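PDB 5EC0: Alp7A from Bacillus subtilis, which binds adenine nucleotide and, as a bacterial actin-like protein, probably forms filaments that help to segregate plasmids. Local coordinates for residues T121-Q126 with K171-A176; I3-V8 with L372-Q377; G40-I45 with L160-E165. One frame throughout, in Å; residues are numbered along the deposited sequence.

Contact 1 (T121-Q126 with K171-A176); sequences TIEYFQ and KVEDAA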
loop_
_atom_site.group_PDB
_atom_site.type_symbol
_atom_site.label_atom_id
_atom_site.label_comp_id
_atom_site.label_asym_id
_atom_site.label_seq_id
_atom_site.Cartn_x
_atom_site.Cartn_y
_atom_site.Cartn_z
ATOM N N THR A 121 2.431 -18.668 14.455
ATOM C CA THR A 121 3.457 -17.804 15.027
ATOM C C THR A 121 4.142 -16.946 13.944
ATOM O O THR A 121 4.514 -17.439 12.882
ATOM C CB THR A 121 4.537 -18.621 15.787
ATOM O OG1 THR A 121 4.956 -19.727 14.979
ATOM C CG2 THR A 121 3.997 -19.148 17.095
ATOM N N ILE A 122 4.286 -15.654 14.222
ATOM C CA ILE A 122 4.977 -14.725 13.340
ATOM C C ILE A 122 6.206 -14.156 14.063
ATOM O O ILE A 122 6.072 -13.484 15.095
ATOM C CB ILE A 122 4.059 -13.557 12.898
ATOM C CG1 ILE A 122 2.851 -14.084 12.124
ATOM C CG2 ILE A 122 4.834 -12.538 12.065
ATOM C CD1 ILE A 122 1.714 -13.095 12.054
ATOM N N GLU A 123 7.398 -14.434 13.541
ATOM C CA GLU A 123 8.631 -14.017 14.219
ATOM C C GLU A 123 8.797 -12.509 14.161
ATOM O O GLU A 123 9.148 -11.882 15.151
ATOM C CB GLU A 123 9.848 -14.696 13.599
ATOM C CG GLU A 123 9.823 -16.206 13.730
ATOM C CD GLU A 123 11.106 -16.856 13.248
ATOM O OE1 GLU A 123 12.161 -16.188 13.271
ATOM O OE2 GLU A 123 11.056 -18.033 12.848
ATOM N N TYR A 124 8.503 -11.936 12.997
ATOM C CA TYR A 124 8.746 -10.525 12.756
ATOM C C TYR A 124 7.633 -9.913 11.903
ATOM O O TYR A 124 7.517 -10.212 10.717
ATOM C CB TYR A 124 10.109 -10.338 12.079
ATOM C CG TYR A 124 10.601 -8.915 12.092
ATOM C CD1 TYR A 124 10.913 -8.281 13.296
ATOM C CD2 TYR A 124 10.784 -8.203 10.905
ATOM C CE1 TYR A 124 11.384 -6.970 13.327
ATOM C CE2 TYR A 124 11.253 -6.882 10.925
ATOM C CZ TYR A 124 11.546 -6.274 12.137
ATOM O OH TYR A 124 12.011 -4.982 12.164
ATOM N N PHE A 125 6.796 -9.097 12.537
ATOM C CA PHE A 125 5.729 -8.370 11.858
ATOM C C PHE A 125 6.197 -6.948 11.640
ATOM O O PHE A 125 6.784 -6.332 12.540
ATOM C CB PHE A 125 4.431 -8.385 12.685
ATOM C CG PHE A 125 3.299 -7.558 12.091
ATOM C CD1 PHE A 125 3.165 -6.206 12.389
ATOM C CD2 PHE A 125 2.348 -8.150 11.255
ATOM C CE1 PHE A 125 2.126 -5.458 11.851
ATOM C CE2 PHE A 125 1.310 -7.406 10.716
ATOM C CZ PHE A 125 1.196 -6.072 11.009
ATOM N N GLN A 126 5.914 -6.412 10.460
ATOM C CA GLN A 126 6.322 -5.064 10.163
ATOM C C GLN A 126 5.234 -4.366 9.353
ATOM O O GLN A 126 4.664 -4.931 8.399
ATOM C CB GLN A 126 7.660 -5.084 9.416
ATOM C CG GLN A 126 8.502 -3.876 9.604
ATOM C CD GLN A 126 9.849 -3.974 8.906
ATOM O OE1 GLN A 126 10.790 -3.279 9.284
ATOM N NE2 GLN A 126 9.942 -4.820 7.871
ATOM N N LYS A 171 0.212 -15.548 17.139
ATOM C CA LYS A 171 1.209 -15.014 18.069
ATOM C C LYS A 171 2.306 -14.260 17.349
ATOM O O LYS A 171 3.083 -14.839 16.585
ATOM C CB LYS A 171 1.827 -16.128 18.914
ATOM C CG LYS A 171 0.854 -16.714 19.944
ATOM C CD LYS A 171 1.353 -18.043 20.485
ATOM C CE LYS A 171 0.466 -18.551 21.600
ATOM N NZ LYS A 171 0.815 -19.948 21.978
ATOM N N VAL A 172 2.360 -12.958 17.599
ATOM C CA VAL A 172 3.369 -12.105 16.975
ATOM C C VAL A 172 4.487 -11.871 17.970
ATOM O O VAL A 172 4.290 -11.192 18.981
ATOM C CB VAL A 172 2.768 -10.768 16.520
ATOM C CG1 VAL A 172 3.883 -9.804 16.055
ATOM C CG2 VAL A 172 1.721 -11.013 15.422
ATOM N N GLU A 173 5.645 -12.466 17.690
ATOM C CA GLU A 173 6.772 -12.457 18.615
ATOM C C GLU A 173 7.440 -11.089 18.701
ATOM O O GLU A 173 7.763 -10.615 19.786
ATOM C CB GLU A 173 7.806 -13.507 18.200
ATOM C CG GLU A 173 7.237 -14.924 18.046
ATOM C CD GLU A 173 8.318 -15.975 17.840
ATOM O OE1 GLU A 173 9.499 -15.600 17.638
ATOM O OE2 GLU A 173 7.989 -17.178 17.892
ATOM N N ASP A 174 7.651 -10.466 17.547
ATOM C CA ASP A 174 8.308 -9.170 17.477
ATOM C C ASP A 174 7.638 -8.314 16.410
ATOM O O ASP A 174 7.253 -8.822 15.361
ATOM C CB ASP A 174 9.794 -9.347 17.171
ATOM C CG ASP A 174 10.592 -8.099 17.428
ATOM O OD1 ASP A 174 10.090 -7.218 18.165
ATOM O OD2 ASP A 174 11.723 -8.004 16.901
ATOM N N ALA A 175 7.510 -7.015 16.667
ATOM C CA ALA A 175 6.829 -6.136 15.725
ATOM C C ALA A 175 7.513 -4.767 15.622
ATOM O O ALA A 175 8.089 -4.291 16.585
ATOM C CB ALA A 175 5.362 -5.974 16.127
ATOM N N ALA A 176 7.462 -4.151 14.442
ATOM C CA ALA A 176 8.008 -2.809 14.260
ATOM C C ALA A 176 7.166 -2.008 13.258
ATOM O O ALA A 176 6.474 -2.567 12.401
ATOM C CB ALA A 176 9.474 -2.872 13.813
#
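Y124 and D174 both carry CG anti to the backbone N (chi1 -166° and -165°), which puts the two CG atoms on the same side of their strands. Ring and carboxylate lie side by side, pointing the same way. OD2 of D174 lies in the ring plane at its edge, 3.7 Å from CD1 of Y124, with the two planes 61° apart; the negative oxygen would thus face the weakly positive ring hydrogens. On the I122, V172 and F125 side the packing is apolar, and V172 shares out its methyls. CG1 of V172 rests 3.7 Å from CB of F125, while its CG2 lies 4.0 Å from CD1 of I122. F101 of helix 95-112 covers this side, and the F125 ring stacks on F151.

Four backbone bonds set the parallel register. N of I122 donates to O of K171 at 2.8 Å, and N of E173 to O of I122 at 2.8 Å. After the corner at E123 the pairing resumes with N of F125 to O of D174, 2.9 Å, and N of A176 to O of F125, 3.0 Å. At the corner E123 and E173 run alongside each other, yet E123 OE1 is taken by a salt bridge to K380.

With strand 2-10 on its other flank, strand 119-129 is the middle of three parallel strands, the core of one of the two ribonuclease H-like halves of the actin fold.

Contact 2 (I3-V8 with L372-Q377); sequences ISRMNV and LSRAEQ
R5 and N7 of segment 3-8, on strand 2-10, meet S373, R374 and Q377 of helix 372-377 in a polar strand-to-helix contact, where the C-terminal helix passes over the first strand of the protein. The axes run nearly antiparallel at 154° and stay 9.3 Å apart at their closest, a gap bridged by side chains.

R5 has an extended start and a bend at chi3, which turns NE out of the line of the chain. Its NH1 donates to OE1 of Q377 at 3.0 Å, but the bond is bent (139° at the hydrogen), and the acceptor is tilted from the guanidinium plane. Over one guanidinium face comes NE of R374, 3.5 Å from NH2 of R5. Two positive groups would be expected to repel here; E370 would probably offset this, its OE2 forming salt bridges with both NE of R374 and NH2 of R5.

The second bond is straighter: ND2 of N7 reaches OG of S373 at 3.0 Å and 168°, with OG in the amide plane. OG of S373 is also hydrogen-bonded to the backbone O of E370. N7 is held from both branches, because OD1 accepts from NE2 of Q126 and ND2 also meets OE1 of E370.

An alanine in place of R5 would probably leave Q377 OE1 without this donor and E370 OE2 with one positive partner fewer.

In the actin fold the chain returns in this way, its C-terminal helix coming back from the second half of the molecule to lie against the sheet of the first.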
loop_
_atom_site.group_PDB
_atom_site.type_symbol
_atom_site.label_atom_id
_atom_site.label_comp_id
_atom_site.label_asym_id
_atom_site.label_seq_id
_atom_site.Cartn_x
_atom_site.Cartn_y
_atom_site.Cartn_z
ATOM N N ILE A 3 5.574 -18.405 10.562
ATOM C CA ILE A 3 5.893 -17.368 9.585
ATOM C C ILE A 3 7.109 -16.548 10.021
ATOM O O ILE A 3 7.135 -16.039 11.138
ATOM C CB ILE A 3 4.713 -16.402 9.392
ATOM C CG1 ILE A 3 3.531 -17.111 8.746
ATOM C CG2 ILE A 3 5.124 -15.179 8.552
ATOM C CD1 ILE A 3 2.330 -16.215 8.654
ATOM N N SER A 4 8.101 -16.396 9.147
ATOM C CA SER A 4 9.332 -15.706 9.520
ATOM C C SER A 4 9.193 -14.190 9.422
ATOM O O SER A 4 9.600 -13.466 10.331
ATOM C CB SER A 4 10.499 -16.170 8.644
ATOM O OG SER A 4 10.723 -17.553 8.814
ATOM N N ARG A 5 8.642 -13.716 8.307
ATOM C CA ARG A 5 8.535 -12.284 8.039
ATOM C C ARG A 5 7.148 -11.943 7.521
ATOM O O ARG A 5 6.659 -12.557 6.563
ATOM C CB ARG A 5 9.585 -11.832 7.006
ATOM C CG ARG A 5 11.039 -12.194 7.348
ATOM C CD ARG A 5 12.022 -11.776 6.232
ATOM N NE ARG A 5 11.467 -12.020 4.895
ATOM C CZ ARG A 5 11.460 -13.202 4.288
ATOM N NH1 ARG A 5 11.986 -14.253 4.891
ATOM N NH2 ARG A 5 10.920 -13.337 3.083
ATOM N N MET A 6 6.499 -10.976 8.147
ATOM C CA MET A 6 5.254 -10.477 7.591
ATOM C C MET A 6 5.251 -8.953 7.548
ATOM O O MET A 6 5.357 -8.287 8.577
ATOM C CB MET A 6 4.054 -10.983 8.382
ATOM C CG MET A 6 2.746 -10.387 7.887
ATOM S SD MET A 6 1.361 -11.246 8.604
ATOM C CE MET A 6 -0.016 -10.429 7.795
ATOM N N ASN A 7 5.120 -8.433 6.334
ATOM C CA ASN A 7 5.189 -7.013 6.046
ATOM C C ASN A 7 3.874 -6.510 5.476
ATOM O O ASN A 7 3.353 -7.076 4.527
ATOM C CB ASN A 7 6.333 -6.742 5.076
ATOM C CG ASN A 7 7.687 -7.095 5.676
ATOM O OD1 ASN A 7 8.042 -6.635 6.772
ATOM N ND2 ASN A 7 8.443 -7.916 4.971
ATOM N N VAL A 8 3.339 -5.444 6.048
ATOM C CA VAL A 8 1.982 -5.012 5.706
ATOM C C VAL A 8 1.977 -3.537 5.357
ATOM O O VAL A 8 2.550 -2.724 6.085
ATOM C CB VAL A 8 0.993 -5.275 6.874
ATOM C CG1 VAL A 8 -0.330 -4.654 6.608
ATOM C CG2 VAL A 8 0.831 -6.781 7.103
ATOM N N LEU A 372 14.004 -4.340 4.790
ATOM C CA LEU A 372 14.333 -4.181 6.203
ATOM C C LEU A 372 14.130 -5.491 6.968
ATOM O O LEU A 372 14.876 -5.794 7.887
ATOM C CB LEU A 372 13.519 -3.054 6.829
ATOM C CG LEU A 372 14.012 -1.665 6.396
ATOM C CD1 LEU A 372 13.246 -0.552 7.104
ATOM C CD2 LEU A 372 15.548 -1.521 6.621
ATOM N N SER A 373 13.140 -6.282 6.578
ATOM C CA SER A 373 12.858 -7.505 7.323
ATOM C C SER A 373 13.923 -8.560 7.014
ATOM O O SER A 373 14.253 -9.348 7.883
ATOM C CB SER A 373 11.439 -8.027 7.026
ATOM O OG SER A 373 11.333 -8.521 5.705
ATOM N N ARG A 374 14.487 -8.563 5.805
ATOM C CA ARG A 374 15.614 -9.466 5.527
ATOM C C ARG A 374 16.878 -9.058 6.276
ATOM O O ARG A 374 17.664 -9.905 6.661
ATOM C CB ARG A 374 15.958 -9.527 4.039
ATOM C CG ARG A 374 14.798 -9.810 3.128
ATOM C CD ARG A 374 14.631 -11.266 2.796
ATOM N NE ARG A 374 13.561 -11.374 1.804
ATOM C CZ ARG A 374 13.639 -12.071 0.676
ATOM N NH1 ARG A 374 14.743 -12.752 0.384
ATOM N NH2 ARG A 374 12.603 -12.089 -0.153
ATOM N N ALA A 375 17.099 -7.761 6.447
ATOM C CA ALA A 375 18.295 -7.318 7.149
ATOM C C ALA A 375 18.129 -7.672 8.615
ATOM O O ALA A 375 19.066 -8.141 9.272
ATOM C CB ALA A 375 18.524 -5.831 6.956
ATOM N N GLU A 376 16.912 -7.495 9.116
ATOM C CA GLU A 376 16.625 -7.855 10.491
ATOM C C GLU A 376 16.811 -9.356 10.719
ATOM O O GLU A 376 17.395 -9.769 11.717
ATOM C CB GLU A 376 15.205 -7.434 10.871
ATOM C CG GLU A 376 14.891 -7.687 12.331
ATOM C CD GLU A 376 15.625 -6.727 13.255
ATOM O OE1 GLU A 376 15.962 -5.605 12.808
ATOM O OE2 GLU A 376 15.858 -7.097 14.427
ATOM N N GLN A 377 16.327 -10.162 9.777
ATOM C CA GLN A 377 16.435 -11.615 9.856
ATOM C C GLN A 377 17.897 -12.071 9.836
ATOM O O GLN A 377 18.257 -13.021 10.519
ATOM C CB GLN A 377 15.661 -12.276 8.701
ATOM C CG GLN A 377 15.195 -13.714 8.992
ATOM C CD GLN A 377 14.614 -14.457 7.773
ATOM O OE1 GLN A 377 14.324 -13.861 6.728
ATOM N NE2 GLN A 377 14.450 -15.773 7.914
#

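Contact 3 (G40-I45 with L160-E165); sequences GKFTSI and LTLGLE
T161 to L164 form a type II beta turn, closed by N of L164 to O of T161 at 3.0 Å, whose L162 comes against I45 of the irregular 40-45 segment with the two CA atoms 4.9 Å apart. The turn belongs to the connection of a beta hairpin, between antiparallel strands 153-159 and 166-179, and the facing segment lies in the loop that leads from helix 35-38 towards strand 56-62. The contact is thus one of loop against hairpin end at the surface of the molecule, away from the nucleotide.

F42 and L162 carry most of it. With CG of F42 anti to the backbone N (chi1 179°), its ring is directed at the turn and enters edge first: N of L162 lies in the ring plane, beside CE2. That approach, modelled at 3.0 Å between CE2 of F42 and N of L162, is very short, and since the same ring also collides with the backbone of S44 its exact value is doubtful. CG2 of T161 comes up to the same ring atom, 3.4 Å from CE2 of F42, while OG1 of T161 is bonded to O of R55. The side chains of F42 and L162 slide past each other in opposite directions, which brings CD1 of L162 within 3.5 Å of CD2 of F42.

I45 packs against the peptide of the turn. Backbone bonding of L162 to V46, just beyond I45, adds a polar tie between the loops. G163, third in the turn, has a positive phi of 101°, and a side chain there would run into I45, a CB falling 2.9 Å from its CG2. With no side chain on G163, the methyl CG2 of I45 lies on it, 3.5 Å from CA of G163.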
loop_
_atom_site.group_PDB
_atom_site.type_symbol
_atom_site.label_atom_id
_atom_site.label_comp_id
_atom_site.label_asym_id
_atom_site.label_seq_id
_atom_site.Cartn_x
_atom_site.Cartn_y
_atom_site.Cartn_z
ATOM N N GLY A 40 -26.635 -16.967 8.253
ATOM C CA GLY A 40 -27.541 -16.776 7.130
ATOM C C GLY A 40 -27.079 -15.673 6.183
ATOM O O GLY A 40 -27.812 -15.256 5.286
ATOM N N LYS A 41 -25.863 -15.182 6.413
ATOM C CA LYS A 41 -25.141 -14.370 5.438
ATOM C C LYS A 41 -24.701 -15.280 4.314
ATOM O O LYS A 41 -25.122 -15.147 3.159
ATOM C CB LYS A 41 -23.913 -13.712 6.073
ATOM C CG LYS A 41 -22.891 -13.158 5.078
ATOM C CD LYS A 41 -23.325 -11.783 4.598
ATOM C CE LYS A 41 -22.456 -11.274 3.473
ATOM N NZ LYS A 41 -22.480 -12.193 2.304
ATOM N N PHE A 42 -23.856 -16.226 4.709
ATOM C CA PHE A 42 -23.174 -17.138 3.815
ATOM C C PHE A 42 -23.938 -18.467 3.770
ATOM O O PHE A 42 -24.198 -19.069 4.811
ATOM C CB PHE A 42 -21.739 -17.312 4.299
ATOM C CG PHE A 42 -20.921 -18.243 3.474
ATOM C CD1 PHE A 42 -20.913 -18.142 2.098
ATOM C CD2 PHE A 42 -20.125 -19.195 4.075
ATOM C CE1 PHE A 42 -20.140 -18.990 1.335
ATOM C CE2 PHE A 42 -19.361 -20.046 3.318
ATOM C CZ PHE A 42 -19.354 -19.937 1.954
ATOM N N THR A 43 -24.296 -18.911 2.565
ATOM C CA THR A 43 -25.271 -19.992 2.379
ATOM C C THR A 43 -24.695 -21.361 1.937
ATOM O O THR A 43 -25.109 -22.404 2.453
ATOM C CB THR A 43 -26.369 -19.542 1.357
ATOM O OG1 THR A 43 -27.483 -18.958 2.054
ATOM C CG2 THR A 43 -26.860 -20.703 0.535
ATOM N N SER A 44 -23.760 -21.372 0.990
ATOM C CA SER A 44 -23.227 -22.640 0.484
ATOM C C SER A 44 -21.757 -22.823 0.862
ATOM O O SER A 44 -20.986 -21.875 0.814
ATOM C CB SER A 44 -23.397 -22.730 -1.039
ATOM O OG SER A 44 -24.704 -22.361 -1.467
ATOM N N ILE A 45 -21.385 -24.047 1.232
ATOM C CA ILE A 45 -20.021 -24.391 1.657
ATOM C C ILE A 45 -18.951 -24.126 0.588
ATOM O O ILE A 45 -19.204 -24.293 -0.605
ATOM C CB ILE A 45 -19.937 -25.895 2.052
ATOM C CG1 ILE A 45 -21.180 -26.330 2.835
ATOM C CG2 ILE A 45 -18.666 -26.199 2.830
ATOM C CD1 ILE A 45 -21.226 -27.813 3.135
ATOM N N LEU A 160 -15.562 -17.733 9.779
ATOM C CA LEU A 160 -16.933 -18.234 9.875
ATOM C C LEU A 160 -17.432 -18.710 8.526
ATOM O O LEU A 160 -18.554 -19.184 8.403
ATOM C CB LEU A 160 -17.853 -17.152 10.432
ATOM C CG LEU A 160 -17.372 -16.584 11.770
ATOM C CD1 LEU A 160 -18.171 -15.343 12.146
ATOM C CD2 LEU A 160 -17.443 -17.640 12.880
ATOM N N THR A 161 -16.589 -18.573 7.509
ATOM C CA THR A 161 -16.911 -19.073 6.176
ATOM C C THR A 161 -17.084 -20.602 6.217
ATOM O O THR A 161 -16.149 -21.332 6.545
ATOM C CB THR A 161 -15.812 -18.655 5.178
ATOM O OG1 THR A 161 -15.575 -17.247 5.305
ATOM C CG2 THR A 161 -16.196 -18.966 3.748
ATOM N N LEU A 162 -18.291 -21.080 5.922
ATOM C CA LEU A 162 -18.589 -22.516 5.928
ATOM C C LEU A 162 -17.605 -23.315 5.066
ATOM O O LEU A 162 -17.327 -22.945 3.925
ATOM C CB LEU A 162 -20.018 -22.772 5.448
ATOM C CG LEU A 162 -21.210 -22.498 6.377
ATOM C CD1 LEU A 162 -21.340 -21.022 6.751
ATOM C CD2 LEU A 162 -22.498 -22.995 5.723
ATOM N N GLY A 163 -17.080 -24.406 5.622
ATOM C CA GLY A 163 -16.045 -25.185 4.964
ATOM C C GLY A 163 -14.633 -24.928 5.464
ATOM O O GLY A 163 -13.766 -25.792 5.332
ATOM N N LEU A 164 -14.397 -23.747 6.037
ATOM C CA LEU A 164 -13.061 -23.351 6.501
ATOM C C LEU A 164 -13.093 -22.746 7.905
ATOM O O LEU A 164 -12.198 -21.997 8.289
ATOM C CB LEU A 164 -12.431 -22.351 5.532
ATOM C CG LEU A 164 -12.100 -22.886 4.139
ATOM C CD1 LEU A 164 -11.798 -21.746 3.182
ATOM C CD2 LEU A 164 -10.935 -23.873 4.199
ATOM N N GLU A 165 -14.139 -23.071 8.658
ATOM C CA GLU A 165 -14.301 -22.588 10.024
ATOM C C GLU A 165 -13.183 -23.045 10.956
ATOM O O GLU A 165 -12.720 -24.180 10.880
ATOM C CB GLU A 165 -15.640 -23.056 10.598
ATOM C CG GLU A 165 -16.840 -22.708 9.747
ATOM C CD GLU A 165 -17.316 -23.884 8.920
ATOM O OE1 GLU A 165 -16.466 -24.578 8.323
ATOM O OE2 GLU A 165 -18.541 -24.118 8.876
#

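In the fold
From the N terminus, residues 3-8 open the largest loop, closed by contact 2 only when the chain arrives at 372-377 in the C-terminal helix; contacts 1 and 3 both nest inside it. Residues 40-45 come next and wait for 160-165 to close contact 3. Before that happens 121-126 has passed, and its partner 171-176 follows later, so contacts 1 and 3 cross along the chain although their nearest atoms stay about 16 Å apart. Contacts 1 and 2 touch, strands 2-10 and 119-129 being neighbours in one sheet. Strand 166-179 continues this sheet from contact 1, and the hairpin connection preceding it reaches contact 3.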